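Local coordinates for protein type III Pentaketide Synthase (Neurospora crassa, PDB 3EUO) that probably works as a chalcone synthase-like acyltransferase, a type III polyketide synthase of the thiolase superfamily that makes pentaketides, at residues N43-I54 with G197-A205. Residues are numbered along the deposited sequence; the frame is centred on the assembly and turned at random.
Sequences NRYTGIDQRSSI and GIALFSDCA
Arg-51 reaches across to the backbone carbonyls of Ile-198 and Phe-201, in and close to the weakly bonded helical turn at about 197-200. Its NH1 donates to Phe-201 O at 2.9 Å, meeting that oxygen almost head-on (C=O...N angle 163°), with the oxygen tilted slightly from the guanidinium plane. The bend at chi3 (-58°) turns the group so that Ile-198 O sits over the centre of one face. An alanine here would probably leave Phe-201 O without this donor and Ile-198 O without the flat cation stacked against it.

Two further hydrogen bonds continue along the chain. Asp-203 N donates to Ser-52 O (2.9 Å) from above the carbonyl plane. Ile-54 N gives its hydrogen to the anti lone pair of Asp-203 OD2 at 3.0 Å, an oxygen that is also bonded to Thr-178 OG1; Asp-203 OD1 is taken by Ser-177 N, so both carboxylate oxygens are fixed.

Water fills in at the other end. One molecule links Asn-43 O and Ala-199 O and also bonds Thr-46 OG1, which itself accepts from Ile-48 N in an ST turn. A second donates to Asn-43 OD1 and Ile-198 O, and takes a weak bond from Arg-51 NE; the same OD1 rests 3.4 Å from Ala-199 CA.

The carbon contacts are few: Ile-48 CD1 lies 3.9 Å from Leu-200 CD2, a methyl that also meets Thr-46 CG2.

Within the chalcone synthase-type fold, strand 51-53 pairs with strand 15-17, and this contact joins it to the lead-in of central-sheet strand 204-211. Helix 20-29 touches Asn-43, Arg-51 and Ile-198; helix 181-191 packs on Ile-198, and Tyr-324 of helix 318-327 on Ile-48 and Leu-200.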
ATOM      1  N   ASN A  43     -12.503  29.220   4.385  1.00 14.57           N
ATOM      2  CA  ASN A  43     -13.333  28.490   3.434  1.00 14.82           C
ATOM      3  C   ASN A  43     -13.741  29.319   2.222  1.00 15.00           C
ATOM      4  O   ASN A  43     -13.958  28.777   1.137  1.00 15.56           O
ATOM      5  CB  ASN A  43     -14.586  27.969   4.139  1.00 14.82           C
ATOM      6  CG  ASN A  43     -15.442  27.092   3.245  1.00 14.96           C
ATOM      7  OD1 ASN A  43     -14.937  26.241   2.522  1.00 14.69           O
ATOM      8  ND2 ASN A  43     -16.754  27.290   3.309  1.00 14.31           N
ATOM      9  N   ARG A  44     -13.845  30.631   2.405  1.00 15.27           N
ATOM     10  CA  ARG A  44     -14.245  31.500   1.311  1.00 15.83           C
ATOM     11  C   ARG A  44     -13.077  32.215   0.619  1.00 15.99           C
ATOM     12  O   ARG A  44     -13.283  32.979  -0.323  1.00 16.60           O
ATOM     13  CB  ARG A  44     -15.344  32.465   1.784  1.00 16.12           C
ATOM     14  CG  ARG A  44     -16.673  31.732   1.938  1.00 16.29           C
ATOM     15  CD  ARG A  44     -17.678  32.445   2.794  1.00 18.30           C
ATOM     16  NE  ARG A  44     -18.812  31.559   3.052  1.00 17.50           N
ATOM     17  CZ  ARG A  44     -19.890  31.460   2.281  1.00 16.83           C
ATOM     18  NH1 ARG A  44     -20.017  32.208   1.186  1.00 16.75           N
ATOM     19  NH2 ARG A  44     -20.857  30.617   2.612  1.00 16.72           N
ATOM     20  N   TYR A  45     -11.858  31.944   1.085  1.00 16.24           N
ATOM     21  CA  TYR A  45     -10.644  32.541   0.528  1.00 16.70           C
ATOM     22  C   TYR A  45      -9.929  31.582  -0.430  1.00 16.15           C
ATOM     23  O   TYR A  45      -8.887  31.930  -0.996  1.00 16.89           O
ATOM     24  CB  TYR A  45      -9.637  32.912   1.636  1.00 17.51           C
ATOM     25  CG  TYR A  45     -10.117  33.777   2.775  1.00 18.72           C
ATOM     26  CD1 TYR A  45     -11.131  34.718   2.602  1.00 19.24           C
ATOM     27  CD2 TYR A  45      -9.503  33.686   4.028  1.00 19.96           C
ATOM     28  CE1 TYR A  45     -11.549  35.530   3.663  1.00 19.61           C
ATOM     29  CE2 TYR A  45      -9.916  34.480   5.092  1.00 19.98           C
ATOM     30  CZ  TYR A  45     -10.936  35.402   4.904  1.00 20.07           C
ATOM     31  OH  TYR A  45     -11.336  36.201   5.954  1.00 20.15           O
ATOM     32  N   THR A  46     -10.467  30.375  -0.592  1.00 15.72           N
ATOM     33  CA  THR A  46      -9.752  29.308  -1.313  1.00 14.75           C
ATOM     34  C   THR A  46      -9.786  29.436  -2.831  1.00 14.82           C
ATOM     35  O   THR A  46      -8.871  28.957  -3.512  1.00 14.81           O
ATOM     36  CB  THR A  46     -10.329  27.920  -1.009  1.00 14.90           C
ATOM     37  OG1 THR A  46     -11.705  27.890  -1.410  1.00 14.51           O
ATOM     38  CG2 THR A  46     -10.192  27.565   0.474  1.00 13.24           C
ATOM     39  N   GLY A  47     -10.846  30.042  -3.358  1.00 14.59           N
ATOM     40  CA  GLY A  47     -11.079  30.076  -4.805  1.00 14.93           C
ATOM     41  C   GLY A  47     -11.792  28.834  -5.332  1.00 15.19           C
ATOM     42  O   GLY A  47     -11.938  28.660  -6.554  1.00 15.74           O
ATOM     43  N   ILE A  48     -12.235  27.968  -4.419  1.00 14.42           N
ATOM     44  CA  ILE A  48     -13.000  26.775  -4.795  1.00 14.15           C
ATOM     45  C   ILE A  48     -14.471  27.126  -4.826  1.00 14.74           C
ATOM     46  O   ILE A  48     -15.058  27.493  -3.805  1.00 15.20           O
ATOM     47  CB  ILE A  48     -12.780  25.587  -3.823  1.00 13.92           C
ATOM     48  CG1 ILE A  48     -11.295  25.217  -3.739  1.00 13.89           C
ATOM     49  CG2 ILE A  48     -13.612  24.377  -4.268  1.00 13.73           C
ATOM     50  CD1 ILE A  48     -10.949  24.193  -2.640  1.00 13.61           C
ATOM     51  N   ASP A  49     -15.062  27.013  -6.006  1.00 15.17           N
ATOM     52  CA  ASP A  49     -16.476  27.284  -6.187  1.00 16.16           C
ATOM     53  C   ASP A  49     -17.349  26.153  -5.621  1.00 15.95           C
ATOM     54  O   ASP A  49     -18.348  26.402  -4.939  1.00 16.13           O
ATOM     55  CB  ASP A  49     -16.765  27.490  -7.681  1.00 16.29           C
ATOM     56  CG  ASP A  49     -18.145  28.054  -7.941  1.00 18.34           C
ATOM     57  OD1 ASP A  49     -18.530  29.038  -7.267  1.00 21.58           O
ATOM     58  OD2 ASP A  49     -18.837  27.519  -8.837  1.00 19.65           O
ATOM     59  N   GLN A  50     -16.972  24.915  -5.926  1.00 16.23           N
ATOM     60  CA  GLN A  50     -17.733  23.733  -5.526  1.00 16.44           C
ATOM     61  C   GLN A  50     -16.811  22.558  -5.270  1.00 15.84           C
ATOM     62  O   GLN A  50     -15.809  22.398  -5.961  1.00 15.10           O
ATOM     63  CB  GLN A  50     -18.732  23.340  -6.612  1.00 17.32           C
ATOM     64  CG  GLN A  50     -19.922  24.277  -6.733  1.00 20.58           C
ATOM     65  CD  GLN A  50     -21.054  23.667  -7.513  1.00 25.65           C
ATOM     66  OE1 GLN A  50     -20.868  23.181  -8.634  1.00 27.72           O
ATOM     67  NE2 GLN A  50     -22.247  23.685  -6.927  1.00 27.39           N
ATOM     68  N   ARG A  51     -17.161  21.746  -4.274  1.00 15.34           N
ATOM     69  CA  ARG A  51     -16.438  20.508  -3.987  1.00 14.85           C
ATOM     70  C   ARG A  51     -17.337  19.310  -4.275  1.00 14.67           C
ATOM     71  O   ARG A  51     -18.508  19.291  -3.902  1.00 14.75           O
ATOM     72  CB  ARG A  51     -15.968  20.454  -2.533  1.00 14.75           C
ATOM     73  CG  ARG A  51     -14.913  21.479  -2.137  1.00 14.48           C
ATOM     74  CD  ARG A  51     -14.592  21.394  -0.633  1.00 15.23           C
ATOM     75  NE  ARG A  51     -15.785  21.589   0.192  1.00 14.86           N
ATOM     76  CZ  ARG A  51     -16.426  20.626   0.854  1.00 16.50           C
ATOM     77  NH1 ARG A  51     -15.993  19.363   0.819  1.00 16.17           N
ATOM     78  NH2 ARG A  51     -17.513  20.925   1.558  1.00 15.55           N
ATOM     79  N   SER A  52     -16.783  18.312  -4.946  1.00 14.86           N
ATOM     80  CA  SER A  52     -17.513  17.095  -5.267  1.00 15.13           C
ATOM     81  C   SER A  52     -17.632  16.221  -4.024  1.00 15.07           C
ATOM     82  O   SER A  52     -16.665  16.079  -3.280  1.00 15.31           O
ATOM     83  CB  SER A  52     -16.792  16.344  -6.380  1.00 15.60           C
ATOM     84  OG  SER A  52     -16.933  17.046  -7.615  1.00 17.86           O
ATOM     85  N   SER A  53     -18.815  15.649  -3.808  1.00 14.85           N
ATOM     86  CA  SER A  53     -19.079  14.839  -2.612  1.00 14.51           C
ATOM     87  C   SER A  53     -20.036  13.682  -2.863  1.00 14.47           C
ATOM     88  O   SER A  53     -20.968  13.785  -3.673  1.00 13.94           O
ATOM     89  CB  SER A  53     -19.627  15.719  -1.489  1.00 14.57           C
ATOM     90  OG  SER A  53     -19.881  14.974  -0.312  1.00 15.32           O
ATOM     91  N   ILE A  54     -19.804  12.584  -2.149  1.00 14.64           N
ATOM     92  CA  ILE A  54     -20.715  11.437  -2.159  1.00 14.69           C
ATOM     93  C   ILE A  54     -22.091  11.777  -1.578  1.00 15.05           C
ATOM     94  O   ILE A  54     -23.058  11.046  -1.800  1.00 14.77           O
ATOM     95  CB  ILE A  54     -20.133  10.214  -1.405  1.00 15.01           C
ATOM     96  CG1 ILE A  54     -19.830  10.554   0.061  1.00 15.13           C
ATOM     97  CG2 ILE A  54     -18.912   9.668  -2.125  1.00 13.55           C
ATOM     98  CD1 ILE A  54     -20.961  10.213   1.028  1.00 17.55           C
ATOM     99  N   GLY A 197      -8.651  21.744   6.217  1.00 14.25           N
ATOM    100  CA  GLY A 197      -8.964  20.588   5.374  1.00 14.52           C
ATOM    101  C   GLY A 197     -10.387  20.575   4.835  1.00 14.77           C
ATOM    102  O   GLY A 197     -10.605  20.285   3.657  1.00 15.36           O
ATOM    103  N   ILE A 198     -11.357  20.913   5.682  1.00 14.70           N
ATOM    104  CA  ILE A 198     -12.766  20.896   5.264  1.00 14.43           C
ATOM    105  C   ILE A 198     -13.127  21.971   4.233  1.00 14.46           C
ATOM    106  O   ILE A 198     -14.180  21.891   3.603  1.00 15.18           O
ATOM    107  CB  ILE A 198     -13.760  20.940   6.462  1.00 14.81           C
ATOM    108  CG1 ILE A 198     -13.536  22.184   7.332  1.00 14.38           C
ATOM    109  CG2 ILE A 198     -13.658  19.648   7.246  1.00 13.89           C
ATOM    110  CD1 ILE A 198     -14.683  22.471   8.325  1.00 14.94           C
ATOM    111  N   ALA A 199     -12.249  22.956   4.061  1.00 14.33           N
ATOM    112  CA  ALA A 199     -12.403  23.975   3.014  1.00 13.69           C
ATOM    113  C   ALA A 199     -11.896  23.487   1.651  1.00 13.86           C
ATOM    114  O   ALA A 199     -12.204  24.078   0.604  1.00 13.55           O
ATOM    115  CB  ALA A 199     -11.655  25.243   3.411  1.00 14.15           C
ATOM    116  N   LEU A 200     -11.107  22.416   1.666  1.00 13.59           N
ATOM    117  CA  LEU A 200     -10.343  22.033   0.484  1.00 13.49           C
ATOM    118  C   LEU A 200     -10.756  20.707  -0.130  1.00 13.21           C
ATOM    119  O   LEU A 200     -10.898  20.601  -1.350  1.00 13.54           O
ATOM    120  CB  LEU A 200      -8.852  21.982   0.813  1.00 13.75           C
ATOM    121  CG  LEU A 200      -8.132  23.247   1.275  1.00 14.33           C
ATOM    122  CD1 LEU A 200      -6.691  22.871   1.571  1.00 15.39           C
ATOM    123  CD2 LEU A 200      -8.207  24.315   0.188  1.00 16.06           C
ATOM    124  N   PHE A 201     -10.930  19.691   0.706  1.00 13.06           N
ATOM    125  CA  PHE A 201     -10.966  18.319   0.192  1.00 12.84           C
ATOM    126  C   PHE A 201     -12.316  17.831  -0.320  1.00 12.53           C
ATOM    127  O   PHE A 201     -13.369  18.149   0.234  1.00 12.00           O
ATOM    128  CB  PHE A 201     -10.368  17.344   1.210  1.00 12.61           C
ATOM    129  CG  PHE A 201      -8.877  17.435   1.306  1.00 13.39           C
ATOM    130  CD1 PHE A 201      -8.070  16.832   0.343  1.00 14.44           C
ATOM    131  CD2 PHE A 201      -8.277  18.138   2.351  1.00 14.46           C
ATOM    132  CE1 PHE A 201      -6.675  16.914   0.425  1.00 15.65           C
ATOM    133  CE2 PHE A 201      -6.881  18.232   2.443  1.00 16.03           C
ATOM    134  CZ  PHE A 201      -6.082  17.620   1.479  1.00 14.41           C
ATOM    135  N   SER A 202     -12.243  17.044  -1.391  1.00 12.41           N
ATOM    136  CA  SER A 202     -13.408  16.519  -2.087  1.00 12.66           C
ATOM    137  C   SER A 202     -13.227  15.037  -2.453  1.00 13.11           C
ATOM    138  O   SER A 202     -12.168  14.441  -2.191  1.00 13.48           O
ATOM    139  CB  SER A 202     -13.666  17.354  -3.349  1.00 12.40           C
ATOM    140  OG  SER A 202     -12.546  17.308  -4.228  1.00 13.46           O
ATOM    141  N   ASP A 203     -14.255  14.467  -3.083  1.00 12.92           N
ATOM    142  CA  ASP A 203     -14.337  13.037  -3.384  1.00 13.38           C
ATOM    143  C   ASP A 203     -14.271  12.815  -4.893  1.00 13.57           C
ATOM    144  O   ASP A 203     -14.865  13.575  -5.663  1.00 13.71           O
ATOM    145  CB  ASP A 203     -15.650  12.437  -2.855  1.00 13.39           C
ATOM    146  CG  ASP A 203     -15.891  12.737  -1.383  1.00 14.02           C
ATOM    147  OD1 ASP A 203     -14.916  13.023  -0.655  1.00 14.02           O
ATOM    148  OD2 ASP A 203     -17.064  12.688  -0.956  1.00 13.06           O
ATOM    149  N   CYS A 204     -13.556  11.770  -5.302  1.00 13.65           N
ATOM    150  CA  CYS A 204     -13.386  11.458  -6.719  1.00 13.42           C
ATOM    151  C   CYS A 204     -12.728  10.105  -6.901  1.00 13.39           C
ATOM    152  O   CYS A 204     -12.008   9.631  -6.024  1.00 13.23           O
ATOM    153  CB  CYS A 204     -12.505  12.513  -7.401  1.00 13.73           C
ATOM    154  SG  CYS A 204     -12.362  12.347  -9.209  1.00 15.67           S
ATOM    155  N   ALA A 205     -12.965   9.493  -8.057  1.00 12.98           N
ATOM    156  CA  ALA A 205     -12.132   8.372  -8.484  1.00 12.63           C
ATOM    157  C   ALA A 205     -11.668   8.646  -9.893  1.00 12.92           C
ATOM    158  O   ALA A 205     -12.404   9.213 -10.694  1.00 13.10           O
ATOM    159  CB  ALA A 205     -12.887   7.058  -8.412  1.00 12.90           C
TER
HETATM  160  O   HOH W   1     -13.453  26.277  -0.163  1.00 12.97           O
HETATM  161  O   HOH W   2     -15.979  23.822   2.137  1.00 19.07           O